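Local coordinates for acetyl-CoA acetyltransferase (PDB 6BN2), which probably catalyses the reversible condensation of two acetyl-CoA molecules into acetoacetyl-CoA, working through an acetyl-enzyme intermediate as other thiolases do, at residues Ala172-Ile177 with Pro293-Thr298; Glu181-Ala186 with Asp233-Leu238; Arg192-Trp197 with Glu225-Val230; Ala299-Leu304 with Leu332-Ile337; Asn346-Ala351 with Leu373-Ala378. All blocks are in the same frame, centred on the assembly; numbering follows the deposited sequence.

Interaction 1: Ala172-Ile177 with Pro293-Thr298; sequences AKEYNI and PEWFTT. With GOL (glycerol), chain F.
W295 and T298 meet E174 and Y175 in a small, mainly apolar and only partly buried contact between the end of helix 169-174 and the 3-10 region that leads into helix 300-311. The backbones stay about 10 Å apart at CA, so side chains bridge the gap. E174 comes to the rim of the indole: its CB lies 3.4 Å from W295 CH2, close to the ring plane. With CG anti to the backbone N (chi1 169°), CG also stays near CH2, while the carboxylate stands almost perpendicular to the indole. Y175 presents CE2, which lies 3.8 Å from W295 CZ3 and 3.7 Å from T298 CG2. A glycerol, probably from the crystallisation liquor, completes the interface. Its C3 sits over the centre of one face of the W295 ring. Glycerol O2 is hydrogen-bonded to Y175 OH at 2.8 Å, and equally to T298 OG1. I337 of helix 328-338 packs on both Y175 and T298. The contact joins the loop domain, inserted in the N-terminal part of the thiolase fold, to the C-terminal domain, and the side chain of T298 lies about 8 Å from that of C386, a predicted catalytic proton acceptor.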
# COMPACT_ATOMS: atom_id res chain seq x y z
N ALA A 172 19.62 -13.37 -18.48
CA ALA A 172 20.65 -13.26 -19.52
C ALA A 172 21.01 -14.63 -20.09
O ALA A 172 21.22 -14.77 -21.30
CB ALA A 172 21.90 -12.59 -18.95
N LYS A 173 21.10 -15.63 -19.22
CA LYS A 173 21.48 -16.97 -19.64
C LYS A 173 20.38 -17.61 -20.49
O LYS A 173 20.64 -18.13 -21.58
CB LYS A 173 21.78 -17.83 -18.41
CG LYS A 173 22.18 -19.26 -18.72
CD LYS A 173 22.30 -20.07 -17.42
CE LYS A 173 20.97 -20.10 -16.68
NZ LYS A 173 21.08 -20.62 -15.28
N GLU A 174 19.14 -17.55 -19.99
CA GLU A 174 18.02 -18.21 -20.67
C GLU A 174 17.72 -17.57 -22.02
O GLU A 174 17.34 -18.26 -22.97
CB GLU A 174 16.78 -18.18 -19.78
CG GLU A 174 15.49 -18.61 -20.47
CD GLU A 174 15.40 -20.12 -20.65
OE1 GLU A 174 16.10 -20.84 -19.91
OE2 GLU A 174 14.62 -20.57 -21.52
N TYR A 175 17.85 -16.24 -22.12
CA TYR A 175 17.49 -15.54 -23.34
C TYR A 175 18.69 -15.19 -24.21
O TYR A 175 18.55 -14.46 -25.20
CB TYR A 175 16.65 -14.31 -23.00
CG TYR A 175 15.24 -14.73 -22.68
CD1 TYR A 175 14.32 -14.99 -23.69
CD2 TYR A 175 14.83 -14.93 -21.36
CE1 TYR A 175 13.03 -15.42 -23.40
CE2 TYR A 175 13.54 -15.35 -21.07
CZ TYR A 175 12.65 -15.59 -22.10
OH TYR A 175 11.37 -16.02 -21.83
N ASN A 176 19.87 -15.72 -23.87
CA ASN A 176 21.10 -15.54 -24.67
C ASN A 176 21.38 -14.06 -24.93
O ASN A 176 21.57 -13.62 -26.07
CB ASN A 176 21.03 -16.33 -25.98
CG ASN A 176 22.39 -16.44 -26.66
OD1 ASN A 176 23.43 -16.38 -26.01
ND2 ASN A 176 22.37 -16.59 -27.98
N ILE A 177 21.42 -13.30 -23.84
CA ILE A 177 21.72 -11.87 -23.89
C ILE A 177 23.10 -11.69 -23.29
O ILE A 177 23.31 -11.96 -22.11
CB ILE A 177 20.67 -11.05 -23.15
CG1 ILE A 177 19.30 -11.31 -23.80
CG2 ILE A 177 21.06 -9.57 -23.17
CD1 ILE A 177 18.11 -10.85 -22.96
N PRO A 293 8.50 -16.13 -9.22
CA PRO A 293 9.28 -14.98 -8.72
C PRO A 293 10.60 -14.77 -9.43
O PRO A 293 10.97 -13.62 -9.71
CB PRO A 293 9.47 -15.33 -7.24
CG PRO A 293 8.18 -16.08 -6.88
CD PRO A 293 7.83 -16.87 -8.14
N GLU A 294 11.32 -15.86 -9.74
CA GLU A 294 12.60 -15.71 -10.41
C GLU A 294 12.45 -15.24 -11.84
O GLU A 294 13.45 -14.86 -12.46
CB GLU A 294 13.38 -17.04 -10.37
CG GLU A 294 12.75 -18.15 -11.18
CD GLU A 294 11.79 -19.04 -10.38
OE1 GLU A 294 11.15 -18.57 -9.41
OE2 GLU A 294 11.70 -20.23 -10.74
N TRP A 295 11.23 -15.21 -12.38
CA TRP A 295 11.01 -14.71 -13.73
C TRP A 295 10.27 -13.37 -13.75
O TRP A 295 9.57 -13.06 -14.71
CB TRP A 295 10.27 -15.75 -14.57
CG TRP A 295 11.24 -16.83 -14.94
CD1 TRP A 295 11.28 -18.12 -14.45
CD2 TRP A 295 12.39 -16.68 -15.78
NE1 TRP A 295 12.37 -18.78 -14.99
CE2 TRP A 295 13.06 -17.92 -15.81
CE3 TRP A 295 12.89 -15.62 -16.54
CZ2 TRP A 295 14.21 -18.12 -16.56
CZ3 TRP A 295 14.04 -15.82 -17.29
CH2 TRP A 295 14.68 -17.06 -17.29
N PHE A 296 10.43 -12.57 -12.69
CA PHE A 296 9.85 -11.23 -12.73
C PHE A 296 10.40 -10.45 -13.93
O PHE A 296 9.71 -9.57 -14.46
CB PHE A 296 10.14 -10.47 -11.42
CG PHE A 296 11.56 -9.95 -11.30
CD1 PHE A 296 11.94 -8.74 -11.88
CD2 PHE A 296 12.51 -10.67 -10.59
CE1 PHE A 296 13.24 -8.28 -11.78
CE2 PHE A 296 13.80 -10.21 -10.47
CZ PHE A 296 14.17 -9.02 -11.07
N THR A 297 11.61 -10.78 -14.37
CA THR A 297 12.29 -10.03 -15.43
C THR A 297 11.49 -9.99 -16.73
O THR A 297 11.57 -9.00 -17.47
CB THR A 297 13.66 -10.65 -15.71
OG1 THR A 297 13.49 -12.05 -15.93
CG2 THR A 297 14.59 -10.45 -14.51
N THR A 298 10.78 -11.06 -17.06
CA THR A 298 10.02 -11.12 -18.30
C THR A 298 8.52 -11.01 -18.08
O THR A 298 7.74 -11.16 -19.04
CB THR A 298 10.35 -12.42 -19.05
OG1 THR A 298 9.97 -13.54 -18.24
CG2 THR A 298 11.85 -12.50 -19.36
C1 GOL F . 9.15 -17.45 -17.50
O1 GOL F . 7.98 -18.23 -17.47
C2 GOL F . 9.71 -17.44 -18.96
O2 GOL F . 10.10 -16.14 -19.37
C3 GOL F . 10.91 -18.44 -18.93
O3 GOL F . 10.49 -19.55 -18.20

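Interaction 2: Glu181-Ala186 with Asp233-Leu238; sequences EQDAFA and DRIPTL
D183 and I235 run alongside one another pointing opposite ways, and the I235 methyl CG2 rests against the D183 carboxylate, 3.4 Å from D183 CG. The aspartate CG lies opposite its own carbonyl carbon (chi1 -79°), which sends the carboxylate off helix 179-198 toward the 3-10 turn around I235. D183 OD2 points on past the methyl and comes within 3.6 Å of P236 CA. Both pieces belong to the long excursion between strands 117-125 and 258-268, known in thiolases as the loop domain, and here a helix is packed against an irregular part of it. Each carboxylate oxygen has its own polar partners: OD2 forms a salt bridge with R179 NE, which probably stabilises the buried negative charge, while OD1 is bonded to N253 ND2. D183 OD1 also accepts from a water at 2.7 Å, and the same water donates to I235 O at 2.9 Å, linking the helix to the turn. R179 NH2 bonds to I235 O and L238 O.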
# COMPACT_ATOMS: atom_id res chain seq x y z
N GLU A 181 26.02 -7.13 -25.40
CA GLU A 181 24.72 -6.57 -25.74
C GLU A 181 24.17 -5.72 -24.61
O GLU A 181 23.58 -4.65 -24.85
CB GLU A 181 23.73 -7.69 -26.10
CG GLU A 181 24.09 -8.38 -27.41
CD GLU A 181 23.44 -9.75 -27.59
OE1 GLU A 181 22.80 -10.27 -26.63
OE2 GLU A 181 23.57 -10.33 -28.69
N GLN A 182 24.33 -6.17 -23.36
CA GLN A 182 23.87 -5.38 -22.22
C GLN A 182 24.63 -4.06 -22.13
O GLN A 182 24.04 -3.01 -21.83
CB GLN A 182 24.04 -6.18 -20.93
CG GLN A 182 23.12 -7.38 -20.87
CD GLN A 182 23.37 -8.25 -19.66
OE1 GLN A 182 23.48 -7.75 -18.54
NE2 GLN A 182 23.45 -9.56 -19.88
N ASP A 183 25.94 -4.10 -22.38
CA ASP A 183 26.72 -2.86 -22.33
C ASP A 183 26.29 -1.90 -23.43
O ASP A 183 26.21 -0.69 -23.20
CB ASP A 183 28.21 -3.18 -22.43
CG ASP A 183 28.79 -3.65 -21.11
OD1 ASP A 183 28.06 -3.62 -20.08
OD2 ASP A 183 29.97 -4.06 -21.09
N ALA A 184 26.02 -2.41 -24.63
CA ALA A 184 25.58 -1.55 -25.72
C ALA A 184 24.23 -0.93 -25.40
O ALA A 184 24.00 0.26 -25.69
CB ALA A 184 25.52 -2.34 -27.03
N PHE A 185 23.32 -1.71 -24.81
CA PHE A 185 22.03 -1.17 -24.39
C PHE A 185 22.23 -0.07 -23.35
O PHE A 185 21.58 0.99 -23.43
CB PHE A 185 21.15 -2.30 -23.83
CG PHE A 185 19.77 -1.85 -23.36
CD1 PHE A 185 18.66 -2.04 -24.16
CD2 PHE A 185 19.60 -1.26 -22.11
CE1 PHE A 185 17.39 -1.64 -23.74
CE2 PHE A 185 18.35 -0.85 -21.68
CZ PHE A 185 17.24 -1.05 -22.50
N ALA A 186 23.11 -0.30 -22.37
CA ALA A 186 23.33 0.69 -21.32
C ALA A 186 23.89 1.98 -21.91
O ALA A 186 23.41 3.07 -21.60
CB ALA A 186 24.29 0.14 -20.26
N ASP A 233 34.42 4.49 -21.43
CA ASP A 233 35.55 3.63 -21.72
C ASP A 233 35.78 2.58 -20.64
O ASP A 233 36.47 1.59 -20.90
CB ASP A 233 36.82 4.47 -21.93
CG ASP A 233 37.24 5.21 -20.67
OD1 ASP A 233 36.39 5.43 -19.78
OD2 ASP A 233 38.43 5.60 -20.59
N ARG A 234 35.22 2.77 -19.45
CA ARG A 234 35.36 1.79 -18.38
C ARG A 234 34.30 0.70 -18.45
O ARG A 234 34.50 -0.38 -17.88
CB ARG A 234 35.28 2.47 -17.01
N ILE A 235 33.19 0.96 -19.15
CA ILE A 235 32.05 0.04 -19.14
C ILE A 235 32.43 -1.39 -19.54
O ILE A 235 32.06 -2.32 -18.81
CB ILE A 235 30.91 0.62 -20.00
CG1 ILE A 235 30.21 1.75 -19.24
CG2 ILE A 235 29.90 -0.47 -20.40
CD1 ILE A 235 29.12 2.48 -20.02
N PRO A 236 33.16 -1.63 -20.64
CA PRO A 236 33.45 -3.02 -21.02
C PRO A 236 34.42 -3.74 -20.10
O PRO A 236 34.64 -4.94 -20.29
CB PRO A 236 34.06 -2.88 -22.43
CG PRO A 236 33.82 -1.47 -22.85
CD PRO A 236 33.75 -0.68 -21.60
N THR A 237 35.01 -3.05 -19.12
CA THR A 237 35.99 -3.64 -18.22
C THR A 237 35.50 -3.80 -16.79
O THR A 237 36.21 -4.40 -15.97
CB THR A 237 37.28 -2.80 -18.21
OG1 THR A 237 37.01 -1.53 -17.59
CG2 THR A 237 37.77 -2.56 -19.62
N LEU A 238 34.32 -3.27 -16.46
CA LEU A 238 33.82 -3.34 -15.10
C LEU A 238 33.60 -4.79 -14.68
O LEU A 238 33.31 -5.65 -15.52
CB LEU A 238 32.52 -2.56 -14.97
CG LEU A 238 32.59 -1.05 -15.09
CD1 LEU A 238 31.19 -0.50 -15.01
CD2 LEU A 238 33.44 -0.47 -13.99
O HOH W 1 29.38 -2.71 -17.88

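Interaction 3: Arg192-Trp197 with Glu225-Val230; sequences RSAKAW and EEYKNV
Y227 packs against helix 179-198: its ring meets A194 and W197, and its CB meets S193, all within about one turn. The aromatic part is the pair W197-Y227. The five-membered ring of the indole and the phenol ring are nearly parallel, at 7°, but with centroids 4.9 Å apart the offset leaves little of one ring above the other. The closest approach is W197 CD1 to Y227 CE2, 3.5 Å, and W197 CB lies 3.6 Å from Y227 OH. Among the aliphatic contacts, A194 CB is 3.7 Å from Y227 CE1, the ring carbon on the other side of the hydroxyl; nearer the backbone S193 CB is 4.0 Å from Y227 CB. Y227 holds its CG between its own backbone N and carbonyl carbon (chi1 78°), the rotamer that turns the ring toward the helix. The polar part runs through water and acidic neighbours. One water donates to A194 O at 2.8 Å and to Y227 OH at 3.0 Å; the same hydroxyl is hydrogen-bonded to E223 OE2, and W197 NE1 to D224 OD2. A353 of helix 351-354 also packs on S193 and Y227. Dispersion thus supplies the direct contact within this part of the thiolase loop domain, whereas the polar ends of both aromatic residues are fixed by the acidic pair just before 225-230, which should restrict sliding of the rings.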
# COMPACT_ATOMS: atom_id res chain seq x y z
N ARG A 192 20.91 8.41 -24.95
CA ARG A 192 19.58 8.95 -25.18
C ARG A 192 19.17 9.90 -24.08
O ARG A 192 18.50 10.91 -24.34
CB ARG A 192 18.56 7.81 -25.29
CG ARG A 192 18.68 7.02 -26.58
CD ARG A 192 17.70 5.83 -26.51
NE ARG A 192 17.61 5.17 -27.79
CZ ARG A 192 16.71 4.24 -28.08
NH1 ARG A 192 15.84 3.87 -27.16
NH2 ARG A 192 16.68 3.69 -29.29
N SER A 193 19.55 9.59 -22.83
CA SER A 193 19.21 10.45 -21.70
C SER A 193 19.87 11.82 -21.85
O SER A 193 19.23 12.86 -21.65
CB SER A 193 19.64 9.80 -20.39
OG SER A 193 18.91 8.58 -20.18
N ALA A 194 21.16 11.82 -22.15
CA ALA A 194 21.87 13.09 -22.31
C ALA A 194 21.30 13.89 -23.48
O ALA A 194 21.17 15.12 -23.40
CB ALA A 194 23.36 12.83 -22.51
N LYS A 195 20.96 13.20 -24.58
CA LYS A 195 20.42 13.89 -25.75
C LYS A 195 19.05 14.50 -25.43
O LYS A 195 18.79 15.66 -25.77
CB LYS A 195 20.33 12.91 -26.93
CG LYS A 195 19.71 13.49 -28.19
CD LYS A 195 19.68 12.41 -29.28
CE LYS A 195 19.25 12.95 -30.63
NZ LYS A 195 17.77 13.07 -30.73
N ALA A 196 18.17 13.73 -24.78
CA ALA A 196 16.84 14.25 -24.48
C ALA A 196 16.92 15.44 -23.53
O ALA A 196 16.23 16.45 -23.71
CB ALA A 196 15.95 13.14 -23.90
N TRP A 197 17.80 15.36 -22.52
CA TRP A 197 17.99 16.50 -21.63
C TRP A 197 18.47 17.72 -22.41
O TRP A 197 17.97 18.83 -22.22
CB TRP A 197 18.96 16.16 -20.49
CG TRP A 197 18.22 15.64 -19.27
CD1 TRP A 197 18.15 14.34 -18.84
CD2 TRP A 197 17.42 16.42 -18.38
NE1 TRP A 197 17.35 14.28 -17.70
CE2 TRP A 197 16.90 15.54 -17.40
CE3 TRP A 197 17.11 17.78 -18.29
CZ2 TRP A 197 16.07 15.97 -16.37
CZ3 TRP A 197 16.29 18.21 -17.27
CH2 TRP A 197 15.79 17.32 -16.31
N GLU A 225 20.68 13.54 -12.10
CA GLU A 225 22.13 13.56 -11.96
C GLU A 225 22.78 12.21 -12.24
O GLU A 225 24.00 12.15 -12.41
CB GLU A 225 22.57 14.07 -10.58
CG GLU A 225 22.21 13.15 -9.39
CD GLU A 225 22.50 13.80 -8.03
OE1 GLU A 225 23.11 14.90 -7.98
OE2 GLU A 225 22.12 13.22 -6.99
N GLU A 226 21.99 11.13 -12.33
CA GLU A 226 22.59 9.81 -12.51
C GLU A 226 23.27 9.67 -13.87
O GLU A 226 24.30 9.00 -13.97
CB GLU A 226 21.52 8.72 -12.34
CG GLU A 226 22.12 7.33 -12.21
CD GLU A 226 22.94 7.18 -10.95
OE1 GLU A 226 22.43 7.49 -9.85
OE2 GLU A 226 24.11 6.76 -11.05
N TYR A 227 22.70 10.26 -14.92
CA TYR A 227 23.17 9.96 -16.27
C TYR A 227 24.52 10.58 -16.56
O TYR A 227 25.18 10.20 -17.55
CB TYR A 227 22.13 10.39 -17.32
CG TYR A 227 22.09 11.87 -17.62
CD1 TYR A 227 22.90 12.41 -18.63
CD2 TYR A 227 21.25 12.74 -16.93
CE1 TYR A 227 22.87 13.75 -18.93
CE2 TYR A 227 21.22 14.10 -17.23
CZ TYR A 227 22.04 14.60 -18.24
OH TYR A 227 22.04 15.94 -18.56
N LYS A 228 24.96 11.52 -15.73
CA LYS A 228 26.31 12.05 -15.82
C LYS A 228 27.32 11.18 -15.08
O LYS A 228 28.53 11.38 -15.26
CB LYS A 228 26.31 13.48 -15.28
CG LYS A 228 25.58 14.43 -16.22
CD LYS A 228 25.22 15.75 -15.56
CE LYS A 228 23.92 15.63 -14.77
NZ LYS A 228 23.36 16.96 -14.37
N ASN A 229 26.88 10.19 -14.29
CA ASN A 229 27.77 9.29 -13.57
C ASN A 229 28.08 8.07 -14.43
O ASN A 229 27.60 6.95 -14.19
CB ASN A 229 27.16 8.86 -12.24
CG ASN A 229 26.89 10.01 -11.32
OD1 ASN A 229 27.54 11.05 -11.40
ND2 ASN A 229 25.93 9.83 -10.41
N VAL A 230 28.90 8.29 -15.46
CA VAL A 230 29.26 7.22 -16.38
C VAL A 230 30.61 7.54 -16.98
O VAL A 230 30.92 8.70 -17.26
CB VAL A 230 28.18 7.02 -17.47
CG1 VAL A 230 28.11 8.26 -18.39
CG2 VAL A 230 28.45 5.75 -18.28
O HOH W 2 22.40 16.72 -21.45

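Interaction 4: Ala299-Leu304 with Leu332-Ile337; sequences APAKAL and LANNKI
N334 reaches from helix 328-338 toward P300 and A301, near the start of helix 300-311, and its amide carries most of the contact. At CB the chain turns so that CG lies opposite the carbonyl carbon (chi1 -73°), which directs the amide at the other helix. N334 CG comes first to the proline, 3.9 Å from P300 CB, the two side chains crossing at about a right angle. Beyond it, N334 OD1 lies 3.1 Å from A301 N and also touches the CB atoms of A301 and P300. The N-H of A301 is poorly aimed at OD1, with a 124° angle at the hydrogen, and the bond is weak. ND2 passes close to P300 CG, but its polar partners lie elsewhere: it is hydrogen-bonded to T297 O, just before helix 300-311, and to V330 O, one turn back in its own helix. With these two carbonyls engaging the NH2 group, the rotation of the amide is set and OD1 is left facing A301. A single apolar contact lies alongside, A301 CB to I337 CG2 at 3.7 Å. The short helical axes approach to 9.9 Å and cross at -47°. In the C-terminal domain P300 also packs on A392 of strand 391-399, F323 of strand 320-323, and A384 and C386 (predicted active-site residue) of strand 380-387, so helix 300-311 rests on the sheet here, with helix 328-338 packed against its start.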
# COMPACT_ATOMS: atom_id res chain seq x y z
N ALA A 299 8.08 -10.74 -16.86
CA ALA A 299 6.66 -10.52 -16.64
C ALA A 299 6.08 -9.34 -17.42
O ALA A 299 4.89 -9.40 -17.76
CB ALA A 299 6.38 -10.36 -15.13
N PRO A 300 6.82 -8.27 -17.74
CA PRO A 300 6.21 -7.22 -18.57
C PRO A 300 5.71 -7.75 -19.90
O PRO A 300 4.69 -7.27 -20.41
CB PRO A 300 7.34 -6.19 -18.74
CG PRO A 300 8.12 -6.34 -17.43
CD PRO A 300 8.15 -7.84 -17.25
N ALA A 301 6.40 -8.74 -20.47
CA ALA A 301 5.97 -9.32 -21.74
C ALA A 301 4.70 -10.14 -21.60
O ALA A 301 4.06 -10.44 -22.61
CB ALA A 301 7.09 -10.18 -22.33
N LYS A 302 4.32 -10.52 -20.36
CA LYS A 302 3.02 -11.14 -20.10
C LYS A 302 1.94 -10.10 -19.82
O LYS A 302 0.79 -10.26 -20.25
CB LYS A 302 3.14 -12.11 -18.91
CG LYS A 302 1.86 -12.91 -18.63
CD LYS A 302 2.01 -13.84 -17.43
CE LYS A 302 0.72 -14.63 -17.22
NZ LYS A 302 0.80 -15.56 -16.03
N ALA A 303 2.28 -9.01 -19.10
CA ALA A 303 1.26 -8.03 -18.73
C ALA A 303 0.82 -7.19 -19.92
O ALA A 303 -0.38 -6.89 -20.06
CB ALA A 303 1.79 -7.11 -17.61
N LEU A 304 1.75 -6.77 -20.78
CA LEU A 304 1.37 -5.87 -21.87
C LEU A 304 0.34 -6.49 -22.81
O LEU A 304 -0.65 -5.81 -23.14
CB LEU A 304 2.61 -5.38 -22.63
CG LEU A 304 2.27 -4.51 -23.84
CD1 LEU A 304 1.52 -3.26 -23.39
CD2 LEU A 304 3.54 -4.12 -24.57
N LEU A 332 16.43 -5.55 -22.75
CA LEU A 332 16.70 -6.35 -23.94
C LEU A 332 15.78 -7.56 -24.03
O LEU A 332 15.30 -7.91 -25.11
CB LEU A 332 18.16 -6.79 -23.96
CG LEU A 332 19.15 -5.65 -24.20
CD1 LEU A 332 20.57 -6.06 -23.86
CD2 LEU A 332 19.06 -5.20 -25.66
N ALA A 333 15.54 -8.23 -22.90
CA ALA A 333 14.75 -9.46 -22.93
C ALA A 333 13.31 -9.18 -23.33
O ALA A 333 12.74 -9.88 -24.18
CB ALA A 333 14.78 -10.15 -21.57
N ASN A 334 12.68 -8.16 -22.74
CA ASN A 334 11.30 -7.87 -23.11
C ASN A 334 11.19 -7.36 -24.55
O ASN A 334 10.23 -7.70 -25.25
CB ASN A 334 10.67 -6.90 -22.11
CG ASN A 334 10.38 -7.57 -20.77
OD1 ASN A 334 9.50 -8.43 -20.68
ND2 ASN A 334 11.15 -7.22 -19.75
N ASN A 335 12.17 -6.58 -25.03
CA ASN A 335 12.15 -6.19 -26.44
C ASN A 335 12.22 -7.42 -27.34
O ASN A 335 11.51 -7.51 -28.35
CB ASN A 335 13.32 -5.25 -26.78
CG ASN A 335 13.10 -3.83 -26.29
OD1 ASN A 335 12.07 -3.51 -25.71
ND2 ASN A 335 14.09 -2.96 -26.53
N LYS A 336 13.09 -8.37 -26.98
CA LYS A 336 13.31 -9.56 -27.80
C LYS A 336 12.07 -10.44 -27.82
O LYS A 336 11.69 -10.96 -28.88
CB LYS A 336 14.51 -10.31 -27.22
CG LYS A 336 15.36 -11.08 -28.17
CD LYS A 336 16.52 -11.71 -27.38
CE LYS A 336 17.39 -12.57 -28.28
NZ LYS A 336 18.57 -13.09 -27.54
N ILE A 337 11.44 -10.63 -26.66
CA ILE A 337 10.28 -11.50 -26.55
C ILE A 337 9.11 -10.94 -27.34
O ILE A 337 8.41 -11.67 -28.03
CB ILE A 337 9.92 -11.70 -25.07
CG1 ILE A 337 11.01 -12.53 -24.38
CG2 ILE A 337 8.54 -12.35 -24.92
CD1 ILE A 337 10.87 -12.48 -22.84

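Interaction 5: Asn346-Ala351 with Leu373-Ala378; sequences NVNGGA and LKQNNA
N348 and Q375 join two backbones whose CA atoms are about 10 Å apart through one almost straight amide-to-amide hydrogen bond. N348 ND2 donates to Q375 OE1 over 3.0 Å, with 176° at the hydrogen, and it arrives in the carbonyl plane on a lone pair (C=O...donor angle 132°). The two side chains reach toward one another across the gap, with their amide planes 28° apart; the glutamine is extended beyond CG, which gives it the necessary reach. A water reinforces the link, donating to Q375 OE1 at 2.8 Å and to N348 OD1 at 2.9 Å, and accepting from N376 ND2 at 3.0 Å. OE1 therefore has two donors. Q375 NE2 is bonded to K201 O, and N376 ND2 also to V372 O, which should limit rotation of both amides. N348 belongs to a type I turn from N346 to G349, while helix 358-375 ends in a Schellman motif with N377 at C-prime. V372 of that helix packs on V347 and N348, and F320 of strand 320-323 touches both V347 and N376.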
# COMPACT_ATOMS: atom_id res chain seq x y z
N ASN A 346 11.80 3.49 -24.87
CA ASN A 346 12.61 4.33 -23.98
C ASN A 346 13.43 5.34 -24.77
O ASN A 346 14.66 5.42 -24.63
CB ASN A 346 13.53 3.48 -23.09
CG ASN A 346 12.76 2.54 -22.19
OD1 ASN A 346 11.54 2.59 -22.12
ND2 ASN A 346 13.48 1.66 -21.49
N VAL A 347 12.75 6.10 -25.64
CA VAL A 347 13.47 6.90 -26.63
C VAL A 347 14.19 8.10 -26.02
O VAL A 347 15.12 8.64 -26.66
CB VAL A 347 12.52 7.34 -27.76
CG1 VAL A 347 11.90 6.11 -28.45
CG2 VAL A 347 11.47 8.30 -27.28
N ASN A 348 13.81 8.53 -24.81
CA ASN A 348 14.49 9.61 -24.11
C ASN A 348 15.44 9.10 -23.04
O ASN A 348 15.88 9.87 -22.18
CB ASN A 348 13.47 10.57 -23.48
CG ASN A 348 12.69 11.38 -24.52
OD1 ASN A 348 13.00 11.34 -25.71
ND2 ASN A 348 11.68 12.12 -24.05
N GLY A 349 15.77 7.81 -23.07
CA GLY A 349 16.58 7.21 -22.04
C GLY A 349 15.72 6.46 -21.04
O GLY A 349 14.49 6.58 -21.01
N GLY A 350 16.38 5.67 -20.21
CA GLY A 350 15.66 4.88 -19.23
C GLY A 350 16.41 4.75 -17.92
O GLY A 350 17.46 5.38 -17.73
N ALA A 351 15.90 3.89 -17.03
CA ALA A 351 16.39 3.83 -15.66
C ALA A 351 17.86 3.45 -15.54
O ALA A 351 18.49 3.80 -14.53
CB ALA A 351 15.53 2.85 -14.86
N LEU A 373 5.07 10.78 -26.37
CA LEU A 373 4.03 10.79 -27.39
C LEU A 373 3.81 12.18 -27.98
O LEU A 373 3.66 12.33 -29.19
CB LEU A 373 2.72 10.23 -26.82
CG LEU A 373 2.74 8.78 -26.37
CD1 LEU A 373 1.38 8.46 -25.72
CD2 LEU A 373 3.03 7.84 -27.54
N LYS A 374 3.81 13.22 -27.14
CA LYS A 374 3.60 14.57 -27.66
C LYS A 374 4.79 15.03 -28.49
O LYS A 374 4.61 15.65 -29.54
CB LYS A 374 3.33 15.53 -26.50
CG LYS A 374 1.98 15.25 -25.85
CD LYS A 374 1.66 16.20 -24.71
CE LYS A 374 0.31 15.84 -24.11
NZ LYS A 374 -0.76 15.87 -25.16
N GLN A 375 6.01 14.70 -28.05
CA GLN A 375 7.21 15.10 -28.77
C GLN A 375 7.27 14.48 -30.16
O GLN A 375 7.88 15.06 -31.08
CB GLN A 375 8.45 14.70 -27.97
CG GLN A 375 8.63 15.57 -26.72
CD GLN A 375 9.44 14.90 -25.63
OE1 GLN A 375 10.07 13.86 -25.84
NE2 GLN A 375 9.42 15.50 -24.44
N ASN A 376 6.63 13.33 -30.34
CA ASN A 376 6.67 12.61 -31.60
C ASN A 376 5.32 12.63 -32.33
O ASN A 376 5.16 11.88 -33.30
CB ASN A 376 7.14 11.18 -31.33
CG ASN A 376 8.59 11.13 -30.90
OD1 ASN A 376 9.49 11.15 -31.75
ND2 ASN A 376 8.84 11.09 -29.60
N ASN A 377 4.38 13.47 -31.89
CA ASN A 377 3.08 13.60 -32.54
C ASN A 377 2.42 12.23 -32.74
O ASN A 377 1.91 11.92 -33.82
CB ASN A 377 3.21 14.35 -33.87
CG ASN A 377 1.88 14.80 -34.42
OD1 ASN A 377 0.97 15.14 -33.66
ND2 ASN A 377 1.75 14.80 -35.74
N ALA A 378 2.46 11.42 -31.70
CA ALA A 378 2.02 10.03 -31.73
C ALA A 378 0.65 9.90 -31.08
O ALA A 378 0.11 10.85 -30.51
CB ALA A 378 3.04 9.15 -31.01
O HOH W 3 11.03 12.06 -27.76

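In the fold
From the N terminus, the first segment of interaction 1 (172-177) is followed by those of interactions 2 and 3 on helix 179-198. Interaction 3 closes first, at 225-230; interaction 2 closes around it at 233-238, and interaction 1 encloses both when the chain reaches 293-298. Interactions 4 and 5 follow in series, and none of the five loops cross. Interactions 2 and 3 both pack helix 179-198 against later parts of the loop domain and touch through I235 and V230. Interaction 1 ties the loop domain to the C-terminal domain and meets interaction 4 through Y175 with K336 and T297 with N334. L332 packs on F185, joining interactions 4 and 2, while A196 on N348 connects interactions 3 and 5.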